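PDB 3RH7: probable flavin reductase from Sinorhizobium meliloti, which binds flavin mononucleotide in a split-barrel domain and probably acts as an NADPH-dependent flavin reductase. Local coordinates for residues A[85-91]-A[120-126]; A[127-133]-A[146-152]; A[81-85]-A[116-120]. All coordinates share one frame. Residue numbers count along the deposited sequence, not the author numbering.

Contact 1. Residues A[85-91]-A[120-126]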
ATOM      1  N   ASN A  85     -13.374   1.126   9.394  1.00 56.77           N
ATOM      2  CA  ASN A  85     -13.380  -0.244   8.856  1.00 56.55           C
ATOM      3  C   ASN A  85     -12.301  -0.384   7.765  1.00 58.53           C
ATOM      4  O   ASN A  85     -12.480   0.164   6.661  1.00 57.86           O
ATOM      5  CB  ASN A  85     -14.762  -0.629   8.303  1.00 58.47           C
ATOM      6  CG  ASN A  85     -15.822  -0.837   9.339  1.00 60.65           C
ATOM      7  OD1 ASN A  85     -15.963  -1.925   9.883  1.00 68.60           O
ATOM      8  ND2 ASN A  85     -16.640   0.169   9.574  1.00 31.99           N
ATOM      9  N   VAL A  86     -11.170  -1.087   8.090  1.00 51.71           N
ATOM     10  CA  VAL A  86     -10.030  -1.332   7.172  1.00 48.68           C
ATOM     11  C   VAL A  86     -10.484  -2.514   6.263  1.00 51.60           C
ATOM     12  O   VAL A  86     -10.570  -3.659   6.714  1.00 51.26           O
ATOM     13  CB  VAL A  86      -8.699  -1.574   7.962  1.00 50.09           C
ATOM     14  CG1 VAL A  86      -7.515  -1.821   7.053  1.00 48.05           C
ATOM     15  CG2 VAL A  86      -8.400  -0.411   8.891  1.00 50.32           C
ATOM     16  N   LEU A  87     -10.889  -2.197   5.030  1.00 46.47           N
ATOM     17  CA  LEU A  87     -11.459  -3.168   4.097  1.00 46.18           C
ATOM     18  C   LEU A  87     -10.484  -4.271   3.664  1.00 51.16           C
ATOM     19  O   LEU A  87      -9.289  -4.027   3.591  1.00 53.36           O
ATOM     20  CB  LEU A  87     -11.984  -2.443   2.857  1.00 45.82           C
ATOM     21  CG  LEU A  87     -13.029  -1.348   3.056  1.00 49.86           C
ATOM     22  CD1 LEU A  87     -13.389  -0.757   1.734  1.00 50.23           C
ATOM     23  CD2 LEU A  87     -14.312  -1.880   3.743  1.00 49.23           C
ATOM     24  N   SER A  88     -10.979  -5.474   3.385  1.00 46.38           N
ATOM     25  CA  SER A  88     -10.120  -6.578   2.956  1.00 45.62           C
ATOM     26  C   SER A  88     -10.045  -6.681   1.397  1.00 53.18           C
ATOM     27  O   SER A  88     -10.729  -5.913   0.705  1.00 53.63           O
ATOM     28  CB  SER A  88     -10.630  -7.873   3.555  1.00 47.11           C
ATOM     29  OG  SER A  88     -11.872  -8.176   2.953  1.00 52.50           O
ATOM     30  N   GLU A  89      -9.202  -7.608   0.848  1.00 49.73           N
ATOM     31  CA  GLU A  89      -8.998  -7.830  -0.604  1.00 48.85           C
ATOM     32  C   GLU A  89     -10.277  -7.938  -1.425  1.00 54.23           C
ATOM     33  O   GLU A  89     -10.304  -7.539  -2.597  1.00 55.32           O
ATOM     34  CB  GLU A  89      -8.280  -9.152  -0.835  1.00 49.45           C
ATOM     35  CG  GLU A  89      -6.799  -9.185  -0.614  1.00 57.65           C
ATOM     36  CD  GLU A  89      -6.254 -10.581  -0.839  1.00 74.80           C
ATOM     37  OE1 GLU A  89      -6.880 -11.557  -0.370  1.00 65.62           O
ATOM     38  OE2 GLU A  89      -5.192 -10.698  -1.483  1.00 79.27           O
ATOM     39  N   THR A  90     -11.297  -8.577  -0.845  1.00 49.88           N
ATOM     40  CA  THR A  90     -12.571  -8.885  -1.503  1.00 50.52           C
ATOM     41  C   THR A  90     -13.585  -7.731  -1.423  1.00 56.03           C
ATOM     42  O   THR A  90     -14.672  -7.838  -2.003  1.00 57.47           O
ATOM     43  CB  THR A  90     -13.175 -10.145  -0.860  1.00 48.97           C
ATOM     44  OG1 THR A  90     -13.467  -9.885   0.525  1.00 53.45           O
ATOM     45  CG2 THR A  90     -12.264 -11.359  -0.981  1.00 38.45           C
ATOM     46  N   GLN A  91     -13.250  -6.646  -0.698  1.00 50.80           N
ATOM     47  CA  GLN A  91     -14.202  -5.564  -0.450  1.00 50.43           C
ATOM     48  C   GLN A  91     -13.989  -4.357  -1.343  1.00 57.29           C
ATOM     49  O   GLN A  91     -14.281  -3.218  -0.915  1.00 57.64           O
ATOM     50  CB  GLN A  91     -14.197  -5.159   1.035  1.00 50.27           C
ATOM     51  CG  GLN A  91     -14.947  -6.173   1.924  1.00 29.68           C
ATOM     52  CD  GLN A  91     -14.636  -6.061   3.400  1.00 59.89           C
ATOM     53  OE1 GLN A  91     -13.637  -5.441   3.849  1.00 48.53           O
ATOM     54  NE2 GLN A  91     -15.486  -6.710   4.194  1.00 61.71           N
ATOM     55  N   ILE A 120     -19.975  -1.536  12.304  1.00 63.29           N
ATOM     56  CA  ILE A 120     -18.824  -2.436  12.115  1.00 60.89           C
ATOM     57  C   ILE A 120     -19.128  -3.394  10.959  1.00 64.48           C
ATOM     58  O   ILE A 120     -20.082  -4.168  11.060  1.00 66.37           O
ATOM     59  CB  ILE A 120     -18.531  -3.236  13.412  1.00 63.76           C
ATOM     60  CG1 ILE A 120     -18.323  -2.348  14.669  1.00 63.67           C
ATOM     61  CG2 ILE A 120     -17.420  -4.274  13.200  1.00 63.54           C
ATOM     62  CD1 ILE A 120     -17.198  -1.497  14.634  1.00 66.73           C
ATOM     63  N   PHE A 121     -18.319  -3.379   9.889  1.00 58.97           N
ATOM     64  CA  PHE A 121     -18.542  -4.258   8.737  1.00 58.63           C
ATOM     65  C   PHE A 121     -17.945  -5.635   8.938  1.00 60.93           C
ATOM     66  O   PHE A 121     -16.935  -5.793   9.625  1.00 61.87           O
ATOM     67  CB  PHE A 121     -17.973  -3.652   7.447  1.00 59.65           C
ATOM     68  CG  PHE A 121     -18.474  -2.309   6.984  1.00 61.12           C
ATOM     69  CD1 PHE A 121     -19.601  -1.734   7.553  1.00 64.91           C
ATOM     70  CD2 PHE A 121     -17.832  -1.629   5.962  1.00 63.24           C
ATOM     71  CE1 PHE A 121     -20.054  -0.490   7.129  1.00 67.24           C
ATOM     72  CE2 PHE A 121     -18.284  -0.383   5.538  1.00 66.98           C
ATOM     73  CZ  PHE A 121     -19.392   0.182   6.123  1.00 66.25           C
ATOM     74  N   SER A 122     -18.559  -6.625   8.318  1.00 55.89           N
ATOM     75  CA  SER A 122     -18.057  -7.987   8.437  1.00 55.45           C
ATOM     76  C   SER A 122     -17.021  -8.281   7.347  1.00 57.50           C
ATOM     77  O   SER A 122     -16.917  -7.558   6.351  1.00 54.98           O
ATOM     78  CB  SER A 122     -19.201  -8.998   8.409  1.00 60.44           C
ATOM     79  OG  SER A 122     -19.962  -8.831   7.229  1.00 70.96           O
ATOM     80  N   ASP A 123     -16.200  -9.311   7.593  1.00 55.27           N
ATOM     81  CA  ASP A 123     -15.126  -9.766   6.706  1.00 54.49           C
ATOM     82  C   ASP A 123     -14.072  -8.645   6.437  1.00 55.83           C
ATOM     83  O   ASP A 123     -13.388  -8.683   5.411  1.00 56.91           O
ATOM     84  CB  ASP A 123     -15.686 -10.354   5.381  1.00 56.65           C
ATOM     85  CG  ASP A 123     -16.938 -11.226   5.536  1.00 71.98           C
ATOM     86  OD1 ASP A 123     -16.906 -12.181   6.353  1.00 70.92           O
ATOM     87  OD2 ASP A 123     -17.955 -10.944   4.842  1.00 81.31           O
ATOM     88  N   VAL A 124     -13.905  -7.682   7.377  1.00 48.07           N
ATOM     89  CA  VAL A 124     -12.939  -6.595   7.203  1.00 44.91           C
ATOM     90  C   VAL A 124     -11.566  -7.083   7.616  1.00 51.24           C
ATOM     91  O   VAL A 124     -11.463  -8.101   8.291  1.00 52.33           O
ATOM     92  CB  VAL A 124     -13.333  -5.284   7.923  1.00 46.93           C
ATOM     93  CG1 VAL A 124     -14.644  -4.742   7.392  1.00 46.70           C
ATOM     94  CG2 VAL A 124     -13.381  -5.431   9.440  1.00 47.11           C
ATOM     95  N   ALA A 125     -10.511  -6.372   7.208  1.00 49.04           N
ATOM     96  CA  ALA A 125      -9.118  -6.708   7.530  1.00 48.14           C
ATOM     97  C   ALA A 125      -8.806  -6.358   8.990  1.00 51.91           C
ATOM     98  O   ALA A 125      -7.926  -6.986   9.595  1.00 51.01           O
ATOM     99  CB  ALA A 125      -8.168  -5.968   6.590  1.00 47.64           C
ATOM    100  N   ALA A 126      -9.537  -5.340   9.535  1.00 48.51           N
ATOM    101  CA  ALA A 126      -9.461  -4.756  10.886  1.00 48.61           C
ATOM    102  C   ALA A 126     -10.469  -3.622  11.041  1.00 54.35           C
ATOM    103  O   ALA A 126     -10.760  -2.912  10.077  1.00 53.65           O
ATOM    104  CB  ALA A 126      -8.059  -4.215  11.167  1.00 48.42           C
TER

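Contact 2. Residues A[127-133]-A[146-152]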
ATOM      1  N   TRP A 127     -10.982  -3.437  12.260  1.00 52.51           N
ATOM      2  CA  TRP A 127     -11.918  -2.353  12.591  1.00 53.17           C
ATOM      3  C   TRP A 127     -11.554  -1.736  13.941  1.00 57.67           C
ATOM      4  O   TRP A 127     -10.993  -2.418  14.813  1.00 57.92           O
ATOM      5  CB  TRP A 127     -13.394  -2.780  12.553  1.00 52.96           C
ATOM      6  CG  TRP A 127     -13.790  -3.868  13.514  1.00 55.40           C
ATOM      7  CD1 TRP A 127     -14.010  -5.178  13.215  1.00 58.74           C
ATOM      8  CD2 TRP A 127     -14.117  -3.715  14.905  1.00 56.19           C
ATOM      9  NE1 TRP A 127     -14.458  -5.853  14.333  1.00 58.99           N
ATOM     10  CE2 TRP A 127     -14.523  -4.980  15.384  1.00 60.33           C
ATOM     11  CE3 TRP A 127     -14.107  -2.630  15.797  1.00 58.26           C
ATOM     12  CZ2 TRP A 127     -14.902  -5.198  16.715  1.00 60.44           C
ATOM     13  CZ3 TRP A 127     -14.448  -2.854  17.129  1.00 60.65           C
ATOM     14  CH2 TRP A 127     -14.858  -4.120  17.569  1.00 61.40           C
ATOM     15  N   PHE A 128     -11.882  -0.444  14.109  1.00 53.46           N
ATOM     16  CA  PHE A 128     -11.591   0.341  15.301  1.00 53.20           C
ATOM     17  C   PHE A 128     -12.778   1.208  15.723  1.00 61.86           C
ATOM     18  O   PHE A 128     -13.180   2.091  14.972  1.00 62.24           O
ATOM     19  CB  PHE A 128     -10.374   1.255  15.043  1.00 53.06           C
ATOM     20  CG  PHE A 128      -9.109   0.557  14.610  1.00 52.22           C
ATOM     21  CD1 PHE A 128      -8.841   0.334  13.258  1.00 54.57           C
ATOM     22  CD2 PHE A 128      -8.174   0.152  15.542  1.00 53.30           C
ATOM     23  CE1 PHE A 128      -7.685  -0.341  12.854  1.00 53.97           C
ATOM     24  CE2 PHE A 128      -7.021  -0.527  15.146  1.00 55.67           C
ATOM     25  CZ  PHE A 128      -6.784  -0.769  13.802  1.00 52.96           C
ATOM     26  N   GLU A 129     -13.318   0.976  16.927  1.00 61.20           N
ATOM     27  CA  GLU A 129     -14.369   1.804  17.511  1.00 63.11           C
ATOM     28  C   GLU A 129     -13.697   2.974  18.204  1.00 68.16           C
ATOM     29  O   GLU A 129     -12.812   2.777  19.045  1.00 67.43           O
ATOM     30  CB  GLU A 129     -15.236   1.005  18.496  1.00 66.10           C
ATOM     31  CG  GLU A 129     -16.337   0.227  17.820  1.00 78.49           C
ATOM     32  CD  GLU A 129     -17.512  -0.044  18.728  1.00 97.34           C
ATOM     33  OE1 GLU A 129     -17.473  -1.058  19.467  1.00 86.29           O
ATOM     34  OE2 GLU A 129     -18.467   0.770  18.703  1.00 83.46           O
ATOM     35  N   CYS A 130     -14.084   4.185  17.826  1.00 66.39           N
ATOM     36  CA  CYS A 130     -13.457   5.399  18.329  1.00 66.72           C
ATOM     37  C   CYS A 130     -14.437   6.325  19.033  1.00 72.77           C
ATOM     38  O   CYS A 130     -15.650   6.125  19.042  1.00 73.61           O
ATOM     39  CB  CYS A 130     -12.735   6.130  17.198  1.00 65.68           C
ATOM     40  SG  CYS A 130     -11.269   5.262  16.563  1.00 68.20           S
ATOM     41  N   SER A 131     -13.845   7.287  19.712  1.00 70.09           N
ATOM     42  CA  SER A 131     -14.450   8.399  20.394  1.00 71.39           C
ATOM     43  C   SER A 131     -13.673   9.593  19.912  1.00 77.98           C
ATOM     44  O   SER A 131     -12.439   9.540  19.923  1.00 76.64           O
ATOM     45  CB  SER A 131     -14.374   8.218  21.904  1.00 75.31           C
ATOM     46  OG  SER A 131     -13.065   8.447  22.396  1.00 84.23           O
HETATM   47  N   MSE A 132     -14.361  10.625  19.408  1.00 77.09           N
HETATM   48  CA  MSE A 132     -13.696  11.804  18.898  1.00 78.24           C
HETATM   49  C   MSE A 132     -13.007  12.591  19.982  1.00 81.60           C
HETATM   50  O   MSE A 132     -13.615  12.907  21.009  1.00 83.27           O
HETATM   51  CB  MSE A 132     -14.667  12.696  18.175  1.00 82.46           C
HETATM   52  CG  MSE A 132     -14.461  12.645  16.698  1.00 91.08           C
HETATM   53 SE   MSE A 132     -15.935  13.456  15.759  0.75102.39          SE
HETATM   54  CE  MSE A 132     -16.401  12.071  14.541  1.00 97.38           C
ATOM     55  N   GLN A 133     -11.709  12.844  19.772  1.00 75.22           N
ATOM     56  CA  GLN A 133     -10.888  13.611  20.684  1.00 74.70           C
ATOM     57  C   GLN A 133     -10.958  15.043  20.213  1.00 81.70           C
ATOM     58  O   GLN A 133     -11.530  15.888  20.897  1.00 84.55           O
ATOM     59  CB  GLN A 133      -9.446  13.081  20.724  1.00 73.93           C
ATOM     60  CG  GLN A 133      -9.262  11.862  21.603  1.00 77.93           C
ATOM     61  CD  GLN A 133      -8.504  12.128  22.888  1.00 98.93           C
ATOM     62  OE1 GLN A 133      -8.832  11.565  23.947  1.00 96.66           O
ATOM     63  NE2 GLN A 133      -7.442  12.942  22.824  1.00 84.66           N
ATOM     64  N   GLY A 146      -9.389  10.260  16.781  1.00 64.89           N
ATOM     65  CA  GLY A 146     -10.174   9.364  17.607  1.00 63.62           C
ATOM     66  C   GLY A 146      -9.345   8.539  18.563  1.00 65.26           C
ATOM     67  O   GLY A 146      -8.190   8.189  18.268  1.00 63.76           O
ATOM     68  N   ARG A 147      -9.932   8.252  19.735  1.00 60.79           N
ATOM     69  CA  ARG A 147      -9.312   7.399  20.735  1.00 60.09           C
ATOM     70  C   ARG A 147      -9.943   6.029  20.582  1.00 62.99           C
ATOM     71  O   ARG A 147     -11.167   5.917  20.662  1.00 62.17           O
ATOM     72  CB  ARG A 147      -9.468   7.965  22.154  1.00 61.96           C
ATOM     73  CG  ARG A 147      -8.465   7.398  23.154  1.00 80.36           C
ATOM     74  CD  ARG A 147      -8.984   7.460  24.585  1.00102.63           C
ATOM     75  NE  ARG A 147      -7.979   7.039  25.571  1.00120.07           N
ATOM     76  CZ  ARG A 147      -7.729   5.776  25.929  1.00133.85           C
ATOM     77  NH1 ARG A 147      -8.397   4.771  25.368  1.00113.27           N
ATOM     78  NH2 ARG A 147      -6.794   5.509  26.833  1.00119.30           N
ATOM     79  N   VAL A 148      -9.124   4.996  20.291  1.00 59.02           N
ATOM     80  CA  VAL A 148      -9.612   3.625  20.104  1.00 58.67           C
ATOM     81  C   VAL A 148     -10.198   3.113  21.425  1.00 65.00           C
ATOM     82  O   VAL A 148      -9.501   3.053  22.453  1.00 66.67           O
ATOM     83  CB  VAL A 148      -8.541   2.657  19.545  1.00 61.25           C
ATOM     84  CG1 VAL A 148      -9.124   1.281  19.285  1.00 61.08           C
ATOM     85  CG2 VAL A 148      -7.927   3.193  18.273  1.00 59.98           C
ATOM     86  N   THR A 149     -11.500   2.808  21.388  1.00 60.28           N
ATOM     87  CA  THR A 149     -12.254   2.293  22.520  1.00 61.25           C
ATOM     88  C   THR A 149     -12.290   0.753  22.421  1.00 64.39           C
ATOM     89  O   THR A 149     -12.249   0.066  23.443  1.00 64.91           O
ATOM     90  CB  THR A 149     -13.670   2.934  22.582  1.00 77.00           C
ATOM     91  OG1 THR A 149     -14.569   2.340  21.627  1.00 83.50           O
ATOM     92  CG2 THR A 149     -13.646   4.452  22.430  1.00 71.93           C
ATOM     93  N   ALA A 150     -12.356   0.225  21.178  1.00 58.59           N
ATOM     94  CA  ALA A 150     -12.405  -1.212  20.869  1.00 57.26           C
ATOM     95  C   ALA A 150     -11.823  -1.458  19.470  1.00 59.73           C
ATOM     96  O   ALA A 150     -11.832  -0.550  18.629  1.00 57.17           O
ATOM     97  CB  ALA A 150     -13.840  -1.711  20.941  1.00 58.48           C
ATOM     98  N   PHE A 151     -11.307  -2.675  19.221  1.00 56.23           N
ATOM     99  CA  PHE A 151     -10.747  -3.020  17.910  1.00 53.71           C
ATOM    100  C   PHE A 151     -10.706  -4.541  17.695  1.00 59.80           C
ATOM    101  O   PHE A 151     -10.875  -5.333  18.639  1.00 59.68           O
ATOM    102  CB  PHE A 151      -9.342  -2.408  17.703  1.00 52.76           C
ATOM    103  CG  PHE A 151      -8.252  -2.989  18.569  1.00 53.38           C
ATOM    104  CD1 PHE A 151      -8.013  -2.487  19.849  1.00 57.31           C
ATOM    105  CD2 PHE A 151      -7.456  -4.030  18.108  1.00 51.24           C
ATOM    106  CE1 PHE A 151      -7.008  -3.033  20.654  1.00 56.99           C
ATOM    107  CE2 PHE A 151      -6.442  -4.556  18.903  1.00 53.78           C
ATOM    108  CZ  PHE A 151      -6.239  -4.071  20.177  1.00 53.54           C
ATOM    109  N   GLU A 152     -10.457  -4.936  16.440  1.00 57.02           N
ATOM    110  CA  GLU A 152     -10.332  -6.336  16.058  1.00 58.16           C
ATOM    111  C   GLU A 152      -9.467  -6.414  14.837  1.00 60.87           C
ATOM    112  O   GLU A 152      -9.544  -5.537  13.983  1.00 60.52           O
ATOM    113  CB  GLU A 152     -11.697  -6.960  15.796  1.00 60.95           C
ATOM    114  CG  GLU A 152     -11.798  -8.421  16.158  1.00 74.23           C
ATOM    115  CD  GLU A 152     -13.233  -8.812  16.458  1.00100.35           C
ATOM    116  OE1 GLU A 152     -14.045  -8.873  15.503  1.00104.74           O
ATOM    117  OE2 GLU A 152     -13.558  -9.004  17.653  1.00 87.57           O
TER

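Contact 3. Residues A[81-85]-A[116-120]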
ATOM      1  N   ARG A  81     -18.861   9.580  18.461  1.00 74.68           N
ATOM      2  CA  ARG A  81     -18.200   8.304  18.257  1.00 71.77           C
ATOM      3  C   ARG A  81     -18.220   7.948  16.788  1.00 72.88           C
ATOM      4  O   ARG A  81     -19.177   8.266  16.073  1.00 74.48           O
ATOM      5  CB  ARG A  81     -18.890   7.211  19.098  1.00 71.75           C
ATOM      6  CG  ARG A  81     -18.740   7.460  20.592  1.00 89.39           C
ATOM      7  CD  ARG A  81     -19.384   6.403  21.454  1.00108.96           C
ATOM      8  NE  ARG A  81     -18.918   6.485  22.842  1.00127.45           N
ATOM      9  CZ  ARG A  81     -17.804   5.911  23.297  1.00140.90           C
ATOM     10  NH1 ARG A  81     -17.026   5.210  22.479  1.00126.24           N
ATOM     11  NH2 ARG A  81     -17.458   6.043  24.572  1.00123.30           N
ATOM     12  N   PHE A  82     -17.153   7.303  16.327  1.00 64.94           N
ATOM     13  CA  PHE A  82     -17.060   6.828  14.951  1.00 62.33           C
ATOM     14  C   PHE A  82     -16.275   5.500  14.893  1.00 63.49           C
ATOM     15  O   PHE A  82     -15.703   5.093  15.895  1.00 63.47           O
ATOM     16  CB  PHE A  82     -16.457   7.891  14.043  1.00 62.75           C
ATOM     17  CG  PHE A  82     -15.002   8.190  14.258  1.00 63.13           C
ATOM     18  CD1 PHE A  82     -14.599   9.099  15.227  1.00 67.65           C
ATOM     19  CD2 PHE A  82     -14.030   7.597  13.463  1.00 63.22           C
ATOM     20  CE1 PHE A  82     -13.248   9.385  15.421  1.00 67.69           C
ATOM     21  CE2 PHE A  82     -12.680   7.871  13.667  1.00 64.72           C
ATOM     22  CZ  PHE A  82     -12.299   8.775  14.630  1.00 64.23           C
ATOM     23  N   ALA A  83     -16.280   4.821  13.744  1.00 57.68           N
ATOM     24  CA  ALA A  83     -15.546   3.579  13.575  1.00 56.49           C
ATOM     25  C   ALA A  83     -14.779   3.575  12.271  1.00 61.12           C
ATOM     26  O   ALA A  83     -15.241   4.125  11.273  1.00 63.49           O
ATOM     27  CB  ALA A  83     -16.482   2.381  13.637  1.00 57.27           C
ATOM     28  N   ILE A  84     -13.608   2.950  12.276  1.00 55.60           N
ATOM     29  CA  ILE A  84     -12.794   2.844  11.072  1.00 54.31           C
ATOM     30  C   ILE A  84     -12.804   1.390  10.590  1.00 59.58           C
ATOM     31  O   ILE A  84     -12.316   0.513  11.305  1.00 59.02           O
ATOM     32  CB  ILE A  84     -11.368   3.380  11.342  1.00 56.14           C
ATOM     33  CG1 ILE A  84     -11.363   4.914  11.494  1.00 55.95           C
ATOM     34  CG2 ILE A  84     -10.359   2.890  10.304  1.00 56.90           C
ATOM     35  CD1 ILE A  84     -11.510   5.731  10.257  1.00 61.40           C
ATOM     36  N   ASN A  85     -13.374   1.126   9.394  1.00 56.77           N
ATOM     37  CA  ASN A  85     -13.380  -0.244   8.856  1.00 56.55           C
ATOM     38  C   ASN A  85     -12.301  -0.384   7.765  1.00 58.53           C
ATOM     39  O   ASN A  85     -12.480   0.164   6.661  1.00 57.86           O
ATOM     40  CB  ASN A  85     -14.762  -0.629   8.303  1.00 58.47           C
ATOM     41  CG  ASN A  85     -15.822  -0.837   9.339  1.00 60.65           C
ATOM     42  OD1 ASN A  85     -15.963  -1.925   9.883  1.00 68.60           O
ATOM     43  ND2 ASN A  85     -16.640   0.169   9.574  1.00 31.99           N
ATOM     44  N   ASP A 116     -20.319   0.584  21.174  1.00 84.91           N
ATOM     45  CA  ASP A 116     -20.540   2.020  21.254  1.00 84.78           C
ATOM     46  C   ASP A 116     -21.346   2.549  20.027  1.00 86.52           C
ATOM     47  O   ASP A 116     -21.194   3.686  19.609  1.00 84.59           O
ATOM     48  CB  ASP A 116     -19.186   2.725  21.431  1.00 86.39           C
ATOM     49  CG  ASP A 116     -18.379   2.185  22.620  1.00102.79           C
ATOM     50  OD1 ASP A 116     -18.603   2.665  23.761  1.00104.92           O
ATOM     51  OD2 ASP A 116     -17.546   1.253  22.413  1.00108.69           O
ATOM     52  N   GLY A 117     -22.252   1.718  19.528  1.00 84.82           N
ATOM     53  CA  GLY A 117     -23.204   2.030  18.462  1.00 85.43           C
ATOM     54  C   GLY A 117     -22.672   2.544  17.144  1.00 88.04           C
ATOM     55  O   GLY A 117     -23.284   3.413  16.514  1.00 87.94           O
ATOM     56  N   CYS A 118     -21.565   1.968  16.695  1.00 82.69           N
ATOM     57  CA  CYS A 118     -20.951   2.341  15.431  1.00 79.96           C
ATOM     58  C   CYS A 118     -21.059   1.197  14.432  1.00 77.84           C
ATOM     59  O   CYS A 118     -20.863   0.032  14.820  1.00 76.29           O
ATOM     60  CB  CYS A 118     -19.500   2.740  15.654  1.00 79.62           C
ATOM     61  SG  CYS A 118     -19.291   4.374  16.400  1.00 84.07           S
ATOM     62  N   PRO A 119     -21.321   1.502  13.136  1.00 70.80           N
ATOM     63  CA  PRO A 119     -21.433   0.433  12.139  1.00 69.31           C
ATOM     64  C   PRO A 119     -20.098  -0.259  11.860  1.00 68.55           C
ATOM     65  O   PRO A 119     -19.192   0.361  11.318  1.00 66.57           O
ATOM     66  CB  PRO A 119     -21.984   1.152  10.898  1.00 71.32           C
ATOM     67  CG  PRO A 119     -22.500   2.443  11.385  1.00 76.87           C
ATOM     68  CD  PRO A 119     -21.606   2.809  12.523  1.00 71.98           C
ATOM     69  N   ILE A 120     -19.975  -1.536  12.304  1.00 63.29           N
ATOM     70  CA  ILE A 120     -18.824  -2.436  12.115  1.00 60.89           C
ATOM     71  C   ILE A 120     -19.128  -3.394  10.959  1.00 64.48           C
ATOM     72  O   ILE A 120     -20.082  -4.168  11.060  1.00 66.37           O
ATOM     73  CB  ILE A 120     -18.531  -3.236  13.412  1.00 63.76           C
ATOM     74  CG1 ILE A 120     -18.323  -2.348  14.669  1.00 63.67           C
ATOM     75  CG2 ILE A 120     -17.420  -4.274  13.200  1.00 63.54           C
ATOM     76  CD1 ILE A 120     -17.198  -1.497  14.634  1.00 66.73           C
TER

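Contact 1. Residues A[85-91]-A[120-126]
Asn85 opens the first segment with its side chain turned toward segment 120-126: OD1 accepts from Phe121 N at 2.8 Å, while its CG lies over one face of the Phe121 ring. At Val86 the backbone takes over. Its N donates to Ala126 O at 2.7 Å, and its O receives Ala125 N at 2.8 Å and, weakly, Ala126 N at 3.4 Å. Two residues thus face one, a classic beta bulge, and Val86 packs on both alanine methyls. Leu87 starts out away from the partner, yet CD2 reaches the edge of the Phe121 ring, 4.2 Å from CD2 of Phe121. Ser88 OG then donates to Asp123 O at 2.9 Å, and a type I turn from Ser88 to Gln91 reverses the chain. Gln91, the N-cap of the helix that follows, folds back: its OE1 accepts Ser88 N at 2.7 Å, and its NE2 makes a weak bond to Ser122 O, also 2.7 Å. The segments join the end of strand 81-86 to the link between strands 119-121 and 126-138. Strand 30-38 pairs with Asn85 and Leu87, helix 92-97 packs on Leu87 and Phe121, and Phe28 of the second subunit packs on Val86.

Contact 2. Residues A[127-133]-A[146-152]
Strands 127-133 and 146-152 run antiparallel as the two arms of a beta hairpin; the backbones of Trp127, Glu129 and Ser131 bond across it, while those of Phe128 and Cys130 bond to Ile84 and Phe82. Trp127 N donates to Glu152 O at 3.1 Å and Glu152 N to Trp127 O at 3.0 Å. The side chains repeat the link: Trp127 NE1 donates to Glu152 OE1 at 3.3 Å, while Glu152 CB sits over the indole five-membered ring in a CH-pi contact. Glu129 N finds Ala150 O at 2.7 Å. Its own O takes Thr149 N at 2.7 Å and, weakly, Ala150 N at 3.4 Å, a classic beta bulge where the second strand turns a corner. Beyond it, Arg147 N gives to Ser131 O at 2.8 Å. Glu129 OE2 accepts the backbone N of Asp116. Strand 81-86 pairs with the other edge of 127-133, strand 61-67 with 146-152, and Phe25 and Phe16 of the second subunit meet Phe128 and Phe151, the latter pair edge-to-face.

Contact 3. Residues A[81-85]-A[116-120]
Arg81, Cys118 and Asp116 bury the most surface here. Arg81 and Asp116 form a salt bridge, NH1 to OD1 at 3.3 Å, but the oxygen lies over the guanidinium face, so the attraction is between charges with no N–H aimed at it. The other carboxylate oxygen of Asp116, OD2, is in a weak hydrogen bond with Thr149 OG1. Cys118 fills the middle: its CB rests 3.6 Å from CB of Ala83, and its SG lies against the backbone of Arg81 and Phe82, 3.6 Å from Phe82 C. Ala83, small enough for this close approach, also meets Ile120, CB to CD1 at 4.1 Å. Asn85 ND2 donates to Pro119 O at 3.1 Å, while its OD1 accepts the Phe121 N–H. No main-chain hydrogen bond joins the two segments; side chains from one face of strand 81-86 carry the contact. The arrangement is a loop and short strand running alongside a barrel strand, packed on one face of it, within the FMN-binding split barrel of the flavin reductase family.

All three contacts lie in the flavin reductase-like domain. Contacts 1 and 3 share Asn85 and Ile120 and follow strands 81-86 and 119-121 in succession, their centres 13 Å apart. Contact 2 is the next step across the sheet, 8 Å from contact 3 between centres; Cys130 N to Phe82 O at 2.7 Å and Phe128 O to Ile84 N at 2.9 Å probably bond the two. Ile120 also ties the group together, its CD1 3.5 Å from CE3 of Trp127. Contact 1 comes nearest the flavin: the Leu87 side chain is about 8 Å from bound FMN, and that of Phe121 about 4 Å from the FMN-binding Phe98. Contacts 1 and 2 also touch the second subunit.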